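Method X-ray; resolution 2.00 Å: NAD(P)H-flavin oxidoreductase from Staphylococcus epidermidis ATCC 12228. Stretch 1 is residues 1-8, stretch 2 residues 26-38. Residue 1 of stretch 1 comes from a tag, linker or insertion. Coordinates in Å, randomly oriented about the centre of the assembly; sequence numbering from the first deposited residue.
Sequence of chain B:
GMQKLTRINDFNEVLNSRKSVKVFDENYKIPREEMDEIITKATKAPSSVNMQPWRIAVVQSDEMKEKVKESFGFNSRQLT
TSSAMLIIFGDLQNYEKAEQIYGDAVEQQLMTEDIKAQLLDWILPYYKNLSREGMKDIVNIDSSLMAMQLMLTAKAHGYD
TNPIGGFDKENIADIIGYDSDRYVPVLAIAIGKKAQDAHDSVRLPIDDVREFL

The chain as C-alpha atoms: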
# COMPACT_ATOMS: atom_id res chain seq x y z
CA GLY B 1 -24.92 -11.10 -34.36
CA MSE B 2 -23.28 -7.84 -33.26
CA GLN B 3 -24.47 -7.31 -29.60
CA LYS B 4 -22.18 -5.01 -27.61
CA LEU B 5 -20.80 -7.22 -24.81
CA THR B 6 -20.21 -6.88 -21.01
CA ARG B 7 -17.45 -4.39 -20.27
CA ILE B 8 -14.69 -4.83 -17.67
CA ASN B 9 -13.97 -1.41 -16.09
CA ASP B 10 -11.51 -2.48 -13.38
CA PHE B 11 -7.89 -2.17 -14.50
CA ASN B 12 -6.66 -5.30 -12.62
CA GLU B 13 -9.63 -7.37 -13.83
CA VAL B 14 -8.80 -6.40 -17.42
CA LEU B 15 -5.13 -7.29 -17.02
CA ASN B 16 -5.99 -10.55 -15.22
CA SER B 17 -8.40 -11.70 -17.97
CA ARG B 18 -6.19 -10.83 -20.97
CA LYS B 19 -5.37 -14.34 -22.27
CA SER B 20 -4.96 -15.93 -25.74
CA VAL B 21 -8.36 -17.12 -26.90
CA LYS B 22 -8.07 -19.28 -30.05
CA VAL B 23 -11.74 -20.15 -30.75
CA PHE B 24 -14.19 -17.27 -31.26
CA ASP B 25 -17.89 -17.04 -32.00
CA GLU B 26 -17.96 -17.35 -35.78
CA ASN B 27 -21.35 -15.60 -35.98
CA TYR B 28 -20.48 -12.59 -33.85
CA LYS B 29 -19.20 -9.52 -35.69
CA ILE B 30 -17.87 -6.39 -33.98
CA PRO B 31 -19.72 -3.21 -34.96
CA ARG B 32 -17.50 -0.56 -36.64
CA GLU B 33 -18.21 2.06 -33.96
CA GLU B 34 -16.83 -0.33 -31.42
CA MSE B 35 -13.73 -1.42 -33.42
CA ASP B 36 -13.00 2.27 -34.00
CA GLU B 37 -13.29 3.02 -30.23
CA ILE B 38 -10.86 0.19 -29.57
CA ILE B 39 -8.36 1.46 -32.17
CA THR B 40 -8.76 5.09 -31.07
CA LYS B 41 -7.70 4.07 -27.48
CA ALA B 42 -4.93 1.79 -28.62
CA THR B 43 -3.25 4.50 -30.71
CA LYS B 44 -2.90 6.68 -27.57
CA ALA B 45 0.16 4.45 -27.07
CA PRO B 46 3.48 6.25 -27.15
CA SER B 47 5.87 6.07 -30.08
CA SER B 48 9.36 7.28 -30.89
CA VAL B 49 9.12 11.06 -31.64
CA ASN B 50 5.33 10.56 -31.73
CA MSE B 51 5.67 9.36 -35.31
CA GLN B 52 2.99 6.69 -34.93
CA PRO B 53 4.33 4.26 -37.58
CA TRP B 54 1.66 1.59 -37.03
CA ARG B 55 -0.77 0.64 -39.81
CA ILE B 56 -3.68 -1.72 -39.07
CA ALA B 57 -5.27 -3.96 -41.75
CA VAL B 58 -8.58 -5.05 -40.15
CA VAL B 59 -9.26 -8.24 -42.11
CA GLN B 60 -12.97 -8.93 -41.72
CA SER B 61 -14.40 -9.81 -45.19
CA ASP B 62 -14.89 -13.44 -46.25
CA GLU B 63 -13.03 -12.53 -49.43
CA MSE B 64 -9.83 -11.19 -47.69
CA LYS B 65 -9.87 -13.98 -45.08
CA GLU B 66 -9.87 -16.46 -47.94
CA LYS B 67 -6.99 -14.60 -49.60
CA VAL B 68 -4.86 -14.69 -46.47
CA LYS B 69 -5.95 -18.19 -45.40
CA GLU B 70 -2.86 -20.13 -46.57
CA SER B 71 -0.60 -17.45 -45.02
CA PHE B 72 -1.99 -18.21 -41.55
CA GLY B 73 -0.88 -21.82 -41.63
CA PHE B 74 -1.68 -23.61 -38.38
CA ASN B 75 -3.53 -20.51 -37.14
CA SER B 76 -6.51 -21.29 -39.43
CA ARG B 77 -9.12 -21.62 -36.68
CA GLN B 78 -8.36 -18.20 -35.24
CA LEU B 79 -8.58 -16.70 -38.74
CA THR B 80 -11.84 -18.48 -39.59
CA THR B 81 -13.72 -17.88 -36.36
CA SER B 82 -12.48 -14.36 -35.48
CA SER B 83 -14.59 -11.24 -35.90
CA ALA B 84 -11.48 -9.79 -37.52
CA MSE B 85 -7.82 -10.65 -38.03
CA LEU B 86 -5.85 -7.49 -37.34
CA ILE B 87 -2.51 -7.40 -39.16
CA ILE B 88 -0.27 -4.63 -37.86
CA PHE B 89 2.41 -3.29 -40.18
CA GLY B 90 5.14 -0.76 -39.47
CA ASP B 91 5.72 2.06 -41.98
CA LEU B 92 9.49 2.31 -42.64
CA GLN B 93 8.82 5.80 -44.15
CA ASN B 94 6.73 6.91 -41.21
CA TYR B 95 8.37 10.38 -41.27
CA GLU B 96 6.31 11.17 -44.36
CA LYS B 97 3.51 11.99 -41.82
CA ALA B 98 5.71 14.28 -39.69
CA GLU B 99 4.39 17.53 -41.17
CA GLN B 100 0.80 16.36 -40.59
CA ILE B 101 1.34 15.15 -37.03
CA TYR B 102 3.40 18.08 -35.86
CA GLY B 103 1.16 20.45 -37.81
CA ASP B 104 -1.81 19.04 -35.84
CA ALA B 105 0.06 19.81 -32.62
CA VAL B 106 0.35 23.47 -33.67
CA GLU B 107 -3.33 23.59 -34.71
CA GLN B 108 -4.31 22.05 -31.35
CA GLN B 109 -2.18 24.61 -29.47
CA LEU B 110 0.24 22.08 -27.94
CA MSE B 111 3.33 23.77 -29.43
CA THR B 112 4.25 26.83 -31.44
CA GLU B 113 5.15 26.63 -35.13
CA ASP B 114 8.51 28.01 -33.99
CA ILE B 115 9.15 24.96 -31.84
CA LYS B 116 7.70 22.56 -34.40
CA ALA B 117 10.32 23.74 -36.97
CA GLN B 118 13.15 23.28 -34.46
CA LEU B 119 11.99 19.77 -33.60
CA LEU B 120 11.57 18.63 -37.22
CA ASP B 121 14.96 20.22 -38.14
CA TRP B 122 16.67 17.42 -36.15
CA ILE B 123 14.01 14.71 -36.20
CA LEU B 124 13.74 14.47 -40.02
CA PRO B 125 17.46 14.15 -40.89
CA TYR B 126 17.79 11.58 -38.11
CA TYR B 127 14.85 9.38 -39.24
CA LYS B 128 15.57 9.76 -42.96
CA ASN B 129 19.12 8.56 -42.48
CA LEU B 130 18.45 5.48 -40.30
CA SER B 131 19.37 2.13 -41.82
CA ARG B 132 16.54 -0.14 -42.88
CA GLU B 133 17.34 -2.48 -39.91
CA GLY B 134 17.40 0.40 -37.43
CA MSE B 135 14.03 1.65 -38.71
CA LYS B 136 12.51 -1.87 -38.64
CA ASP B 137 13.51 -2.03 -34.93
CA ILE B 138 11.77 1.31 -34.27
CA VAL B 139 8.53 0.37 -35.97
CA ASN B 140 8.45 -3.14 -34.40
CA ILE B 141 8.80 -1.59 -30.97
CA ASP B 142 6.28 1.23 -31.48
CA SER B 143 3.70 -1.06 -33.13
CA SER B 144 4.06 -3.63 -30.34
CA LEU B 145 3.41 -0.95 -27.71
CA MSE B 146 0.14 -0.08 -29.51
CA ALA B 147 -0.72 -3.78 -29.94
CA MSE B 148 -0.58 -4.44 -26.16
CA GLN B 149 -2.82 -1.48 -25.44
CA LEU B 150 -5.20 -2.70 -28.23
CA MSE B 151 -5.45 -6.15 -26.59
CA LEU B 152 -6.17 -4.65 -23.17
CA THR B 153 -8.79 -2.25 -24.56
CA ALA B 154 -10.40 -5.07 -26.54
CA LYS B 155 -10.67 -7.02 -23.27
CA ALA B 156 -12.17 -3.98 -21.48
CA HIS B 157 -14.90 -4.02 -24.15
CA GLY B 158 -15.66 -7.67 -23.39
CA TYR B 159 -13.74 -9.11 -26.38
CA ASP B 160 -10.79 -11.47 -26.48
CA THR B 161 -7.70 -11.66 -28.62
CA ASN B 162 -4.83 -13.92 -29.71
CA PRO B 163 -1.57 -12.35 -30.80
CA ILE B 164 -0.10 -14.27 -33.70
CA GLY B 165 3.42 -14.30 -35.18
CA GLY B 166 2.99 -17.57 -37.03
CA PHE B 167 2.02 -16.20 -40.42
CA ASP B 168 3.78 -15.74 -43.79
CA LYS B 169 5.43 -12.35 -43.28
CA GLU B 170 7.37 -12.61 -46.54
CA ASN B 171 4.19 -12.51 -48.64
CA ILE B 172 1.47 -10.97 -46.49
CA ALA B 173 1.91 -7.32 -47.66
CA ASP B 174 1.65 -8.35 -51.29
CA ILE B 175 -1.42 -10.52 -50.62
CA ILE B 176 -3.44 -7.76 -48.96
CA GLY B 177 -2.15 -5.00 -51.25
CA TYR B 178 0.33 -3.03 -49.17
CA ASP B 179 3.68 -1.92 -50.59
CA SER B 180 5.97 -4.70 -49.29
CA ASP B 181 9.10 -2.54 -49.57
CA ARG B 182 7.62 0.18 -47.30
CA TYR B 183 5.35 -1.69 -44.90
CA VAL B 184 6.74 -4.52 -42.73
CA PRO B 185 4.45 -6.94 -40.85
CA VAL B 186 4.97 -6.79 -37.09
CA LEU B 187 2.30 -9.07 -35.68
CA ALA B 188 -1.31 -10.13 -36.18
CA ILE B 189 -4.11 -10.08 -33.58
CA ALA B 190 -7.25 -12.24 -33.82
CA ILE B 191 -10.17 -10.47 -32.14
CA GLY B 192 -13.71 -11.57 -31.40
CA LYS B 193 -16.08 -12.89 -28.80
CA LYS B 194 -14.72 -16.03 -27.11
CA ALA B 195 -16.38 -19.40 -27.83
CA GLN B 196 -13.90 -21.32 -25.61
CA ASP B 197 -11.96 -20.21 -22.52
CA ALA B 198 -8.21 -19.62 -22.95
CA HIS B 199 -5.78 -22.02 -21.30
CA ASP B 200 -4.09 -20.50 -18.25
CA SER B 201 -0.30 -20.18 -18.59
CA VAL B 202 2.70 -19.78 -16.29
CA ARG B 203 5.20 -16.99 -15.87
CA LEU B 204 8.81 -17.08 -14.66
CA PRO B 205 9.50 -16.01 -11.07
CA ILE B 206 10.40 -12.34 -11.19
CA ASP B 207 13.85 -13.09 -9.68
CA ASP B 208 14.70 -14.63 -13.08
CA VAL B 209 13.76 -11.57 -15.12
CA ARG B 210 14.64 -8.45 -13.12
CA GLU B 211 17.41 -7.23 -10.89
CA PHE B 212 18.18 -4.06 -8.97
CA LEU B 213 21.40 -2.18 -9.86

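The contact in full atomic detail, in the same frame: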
# COMPACT_ATOMS: atom_id res chain seq x y z
N GLY B 1 -24.41 -12.49 -34.16
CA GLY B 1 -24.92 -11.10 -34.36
C GLY B 1 -23.85 -10.04 -34.20
O GLY B 1 -22.73 -10.20 -34.69
N MSE B 2 -24.21 -8.94 -33.54
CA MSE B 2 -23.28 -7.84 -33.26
C MSE B 2 -23.66 -7.09 -31.95
O MSE B 2 -23.45 -5.88 -31.85
CB MSE B 2 -23.23 -6.83 -34.44
CG MSE B 2 -23.13 -7.45 -35.88
SE MSE B 2 -22.95 -6.17 -37.42
CE MSE B 2 -21.09 -5.58 -37.21
N GLN B 3 -24.22 -7.82 -30.97
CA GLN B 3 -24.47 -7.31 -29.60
C GLN B 3 -23.19 -6.68 -29.03
O GLN B 3 -22.10 -7.23 -29.18
CB GLN B 3 -24.93 -8.46 -28.67
N LYS B 4 -23.30 -5.52 -28.39
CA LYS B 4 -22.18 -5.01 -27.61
C LYS B 4 -22.20 -5.83 -26.30
O LYS B 4 -23.28 -6.11 -25.74
CB LYS B 4 -22.25 -3.49 -27.41
CG LYS B 4 -21.69 -2.68 -28.61
N LEU B 5 -21.00 -6.24 -25.89
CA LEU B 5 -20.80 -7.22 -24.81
C LEU B 5 -20.53 -6.54 -23.45
O LEU B 5 -20.35 -5.30 -23.40
CB LEU B 5 -19.62 -8.11 -25.15
CG LEU B 5 -19.71 -8.80 -26.51
CD1 LEU B 5 -18.47 -9.68 -26.75
CD2 LEU B 5 -21.01 -9.61 -26.62
N THR B 6 -20.50 -7.36 -22.39
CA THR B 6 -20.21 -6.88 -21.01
C THR B 6 -18.78 -6.37 -20.76
O THR B 6 -17.80 -7.11 -20.77
CB THR B 6 -20.53 -7.95 -19.97
OG1 THR B 6 -21.93 -8.23 -20.00
CG2 THR B 6 -20.17 -7.47 -18.58
N ARG B 7 -18.71 -5.08 -20.46
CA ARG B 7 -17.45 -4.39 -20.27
C ARG B 7 -16.76 -4.74 -18.94
O ARG B 7 -17.41 -5.15 -17.98
CB ARG B 7 -17.73 -2.89 -20.39
CG ARG B 7 -18.48 -2.53 -21.70
CD ARG B 7 -17.74 -1.45 -22.51
NE ARG B 7 -18.47 -1.12 -23.76
CZ ARG B 7 -18.16 -0.12 -24.59
NH1 ARG B 7 -17.13 0.70 -24.34
NH2 ARG B 7 -18.89 0.09 -25.69
N ILE B 8 -15.44 -4.63 -18.90
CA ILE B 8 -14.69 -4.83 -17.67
C ILE B 8 -14.04 -3.47 -17.42
O ILE B 8 -13.19 -3.07 -18.20
CB ILE B 8 -13.61 -5.94 -17.80
CG1 ILE B 8 -14.24 -7.28 -18.19
CG2 ILE B 8 -12.89 -6.11 -16.50
CD1 ILE B 8 -13.21 -8.37 -18.52
N GLU B 26 -18.05 -17.55 -34.35
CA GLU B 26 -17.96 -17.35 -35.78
C GLU B 26 -19.09 -16.48 -36.32
O GLU B 26 -19.00 -15.96 -37.43
CB GLU B 26 -18.01 -18.73 -36.45
CG GLU B 26 -17.28 -18.85 -37.76
CD GLU B 26 -17.57 -20.18 -38.44
OE1 GLU B 26 -17.87 -21.15 -37.71
OE2 GLU B 26 -17.53 -20.24 -39.69
N ASN B 27 -20.17 -16.35 -35.55
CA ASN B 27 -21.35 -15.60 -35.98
C ASN B 27 -21.47 -14.24 -35.32
O ASN B 27 -22.43 -13.52 -35.55
CB ASN B 27 -22.58 -16.41 -35.67
CG ASN B 27 -22.61 -17.72 -36.41
OD1 ASN B 27 -22.61 -18.79 -35.79
ND2 ASN B 27 -22.60 -17.65 -37.74
N TYR B 28 -20.50 -13.89 -34.49
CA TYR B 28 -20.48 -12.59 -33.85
C TYR B 28 -19.54 -11.68 -34.64
O TYR B 28 -18.38 -12.04 -34.87
CB TYR B 28 -19.98 -12.70 -32.41
CG TYR B 28 -20.01 -11.37 -31.77
CD1 TYR B 28 -18.92 -10.53 -31.84
CD2 TYR B 28 -21.16 -10.90 -31.17
CE1 TYR B 28 -18.96 -9.27 -31.32
CE2 TYR B 28 -21.22 -9.63 -30.62
CZ TYR B 28 -20.11 -8.81 -30.70
OH TYR B 28 -20.09 -7.54 -30.19
N LYS B 29 -20.04 -10.51 -35.04
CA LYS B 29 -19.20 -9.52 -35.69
C LYS B 29 -19.23 -8.21 -34.89
O LYS B 29 -20.28 -7.79 -34.38
CB LYS B 29 -19.63 -9.30 -37.14
CG LYS B 29 -19.61 -10.57 -38.04
CD LYS B 29 -18.22 -11.22 -38.20
CE LYS B 29 -18.30 -12.63 -38.81
NZ LYS B 29 -17.00 -13.37 -38.75
N ILE B 30 -18.06 -7.61 -34.77
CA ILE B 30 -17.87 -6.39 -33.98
C ILE B 30 -18.35 -5.18 -34.77
O ILE B 30 -17.90 -4.96 -35.87
CB ILE B 30 -16.39 -6.23 -33.61
CG1 ILE B 30 -15.95 -7.41 -32.71
CG2 ILE B 30 -16.16 -4.90 -32.91
CD1 ILE B 30 -14.47 -7.45 -32.43
N PRO B 31 -19.27 -4.38 -34.20
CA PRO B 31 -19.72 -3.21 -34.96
C PRO B 31 -18.58 -2.24 -35.23
O PRO B 31 -17.66 -2.16 -34.42
CB PRO B 31 -20.79 -2.57 -34.04
CG PRO B 31 -21.11 -3.63 -33.02
CD PRO B 31 -19.90 -4.46 -32.87
N ARG B 32 -18.61 -1.51 -36.34
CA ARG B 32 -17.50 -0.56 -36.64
C ARG B 32 -17.25 0.49 -35.59
O ARG B 32 -16.10 0.77 -35.31
CB ARG B 32 -17.64 0.12 -37.99
CG ARG B 32 -17.15 -0.79 -39.07
CD ARG B 32 -16.83 -0.12 -40.38
NE ARG B 32 -16.65 -1.13 -41.42
CZ ARG B 32 -16.34 -0.85 -42.68
NH1 ARG B 32 -16.21 0.42 -43.07
NH2 ARG B 32 -16.18 -1.83 -43.55
N GLU B 33 -18.31 1.02 -34.99
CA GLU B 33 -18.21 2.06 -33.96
C GLU B 33 -17.34 1.54 -32.83
O GLU B 33 -16.47 2.22 -32.32
CB GLU B 33 -19.62 2.47 -33.44
CG GLU B 33 -19.72 3.82 -32.66
CD GLU B 33 -21.17 4.18 -32.19
OE1 GLU B 33 -22.16 3.61 -32.74
OE2 GLU B 33 -21.32 5.05 -31.27
N GLU B 34 -17.55 0.28 -32.48
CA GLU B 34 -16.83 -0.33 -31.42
C GLU B 34 -15.36 -0.62 -31.79
O GLU B 34 -14.46 -0.31 -31.02
CB GLU B 34 -17.55 -1.59 -31.03
CG GLU B 34 -16.99 -2.20 -29.83
CD GLU B 34 -17.77 -1.96 -28.59
OE1 GLU B 34 -18.44 -0.91 -28.44
OE2 GLU B 34 -17.68 -2.84 -27.74
N MSE B 35 -15.12 -1.22 -32.97
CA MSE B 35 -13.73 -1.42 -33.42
C MSE B 35 -12.95 -0.10 -33.47
O MSE B 35 -11.76 -0.04 -33.14
CB MSE B 35 -13.73 -2.04 -34.82
CG MSE B 35 -12.33 -2.41 -35.32
SE MSE B 35 -11.56 -3.87 -34.28
CE MSE B 35 -12.57 -5.33 -35.04
N ASP B 36 -13.62 0.95 -33.94
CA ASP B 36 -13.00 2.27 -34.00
C ASP B 36 -12.69 2.86 -32.60
O ASP B 36 -11.67 3.49 -32.43
CB ASP B 36 -13.86 3.23 -34.82
CG ASP B 36 -13.68 3.03 -36.32
OD1 ASP B 36 -12.86 2.17 -36.72
OD2 ASP B 36 -14.37 3.72 -37.08
N GLU B 37 -13.57 2.63 -31.62
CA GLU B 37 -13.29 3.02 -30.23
C GLU B 37 -12.07 2.30 -29.71
O GLU B 37 -11.17 2.92 -29.13
CB GLU B 37 -14.47 2.69 -29.31
CG GLU B 37 -15.65 3.57 -29.44
CD GLU B 37 -16.83 3.12 -28.53
OE1 GLU B 37 -16.55 2.38 -27.55
OE2 GLU B 37 -18.00 3.51 -28.77
N ILE B 38 -12.02 0.99 -29.93
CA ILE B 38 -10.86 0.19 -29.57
C ILE B 38 -9.57 0.71 -30.20
O ILE B 38 -8.57 0.89 -29.52
CB ILE B 38 -11.09 -1.30 -29.94
CG1 ILE B 38 -12.21 -1.89 -29.05
CG2 ILE B 38 -9.80 -2.09 -29.83
CD1 ILE B 38 -12.74 -3.27 -29.53
O HOH W 1 -18.91 -4.73 -26.64

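The N-terminal stretch, which has no regular helix or strand, lies along a loop and the first turns of a helix, held by backbone hydrogen bonds at its start, salt bridges at its far end and a modest apolar patch between them. The two stretches together bury 545 Å².

The contact starts with backbone pairing. Gly-1 N donates to Asn-27 O at 2.6 Å, and Lys-29 N donates to Gly-1 O at 2.7 Å with a nearly linear N-H...O angle of 172°. Both polar backbone atoms of one residue are thus engaged with the loop, where the CA atoms of Gly-1 and Tyr-28 approach to 4.7 Å. Two CA-H...O contacts supplement the pairing: Tyr-28 CA lies 3.4 Å from Gly-1 O, and Met-2 CA lies 3.2 Å from Lys-29 O. Gly-1 derives from an expression tag, so these two hydrogen bonds belong to the construct rather than to the natural protein.

Met-2, present as selenomethionine, leaves its backbone sideways to the loop; its CB stands 4.1 Å from Pro-31 CG and its CE 3.5 Å from Ile-30 O. Pro-31, at the N-cap position, offers a compact apolar ring to this chain, while Pro-31 O accepts from Met-35 N at 3.1 Å at the start of the helix. Tyr-28, buried and with chi1 at t, has a CA-to-CB bond that points sideways, yet the end of its side chain comes nearer to the first stretch. Leu-5 likewise starts sideways and ends nearer, placing its CD2 4.0 Å from Tyr-28 CE2; a branched aliphatic chain suits this apolar contact with the aromatic ring.

The helix supplies the negative charge. Glu-34 and Glu-37, one turn apart, both direct CA-to-CB toward the first stretch. Arg-7 begins sideways, but its end comes nearer, with chi1 at m, chi2 between wells at -126° and chi3 at t, which brings the guanidinium to them. Its NH2 forms a salt bridge with Glu-34 OE1 at 3.0 Å; the salt bridge from NH1 to Glu-37 OE1 is long, at 3.7 Å. Glu-34 OE2 lies over one guanidinium face, Glu-37 OE1 at the edge, near its plane. Glu-34 also works through water 1, which accepts from Leu-5 N at 2.7 Å and donates to Glu-34 OE2 at 2.5 Å. One buried carboxylate therefore meets both an arginine side chain and, through the water, a backbone NH. Lys-4 CG approaches Glu-34 OE1 at 3.7 Å, but its side chain is not modelled beyond CG.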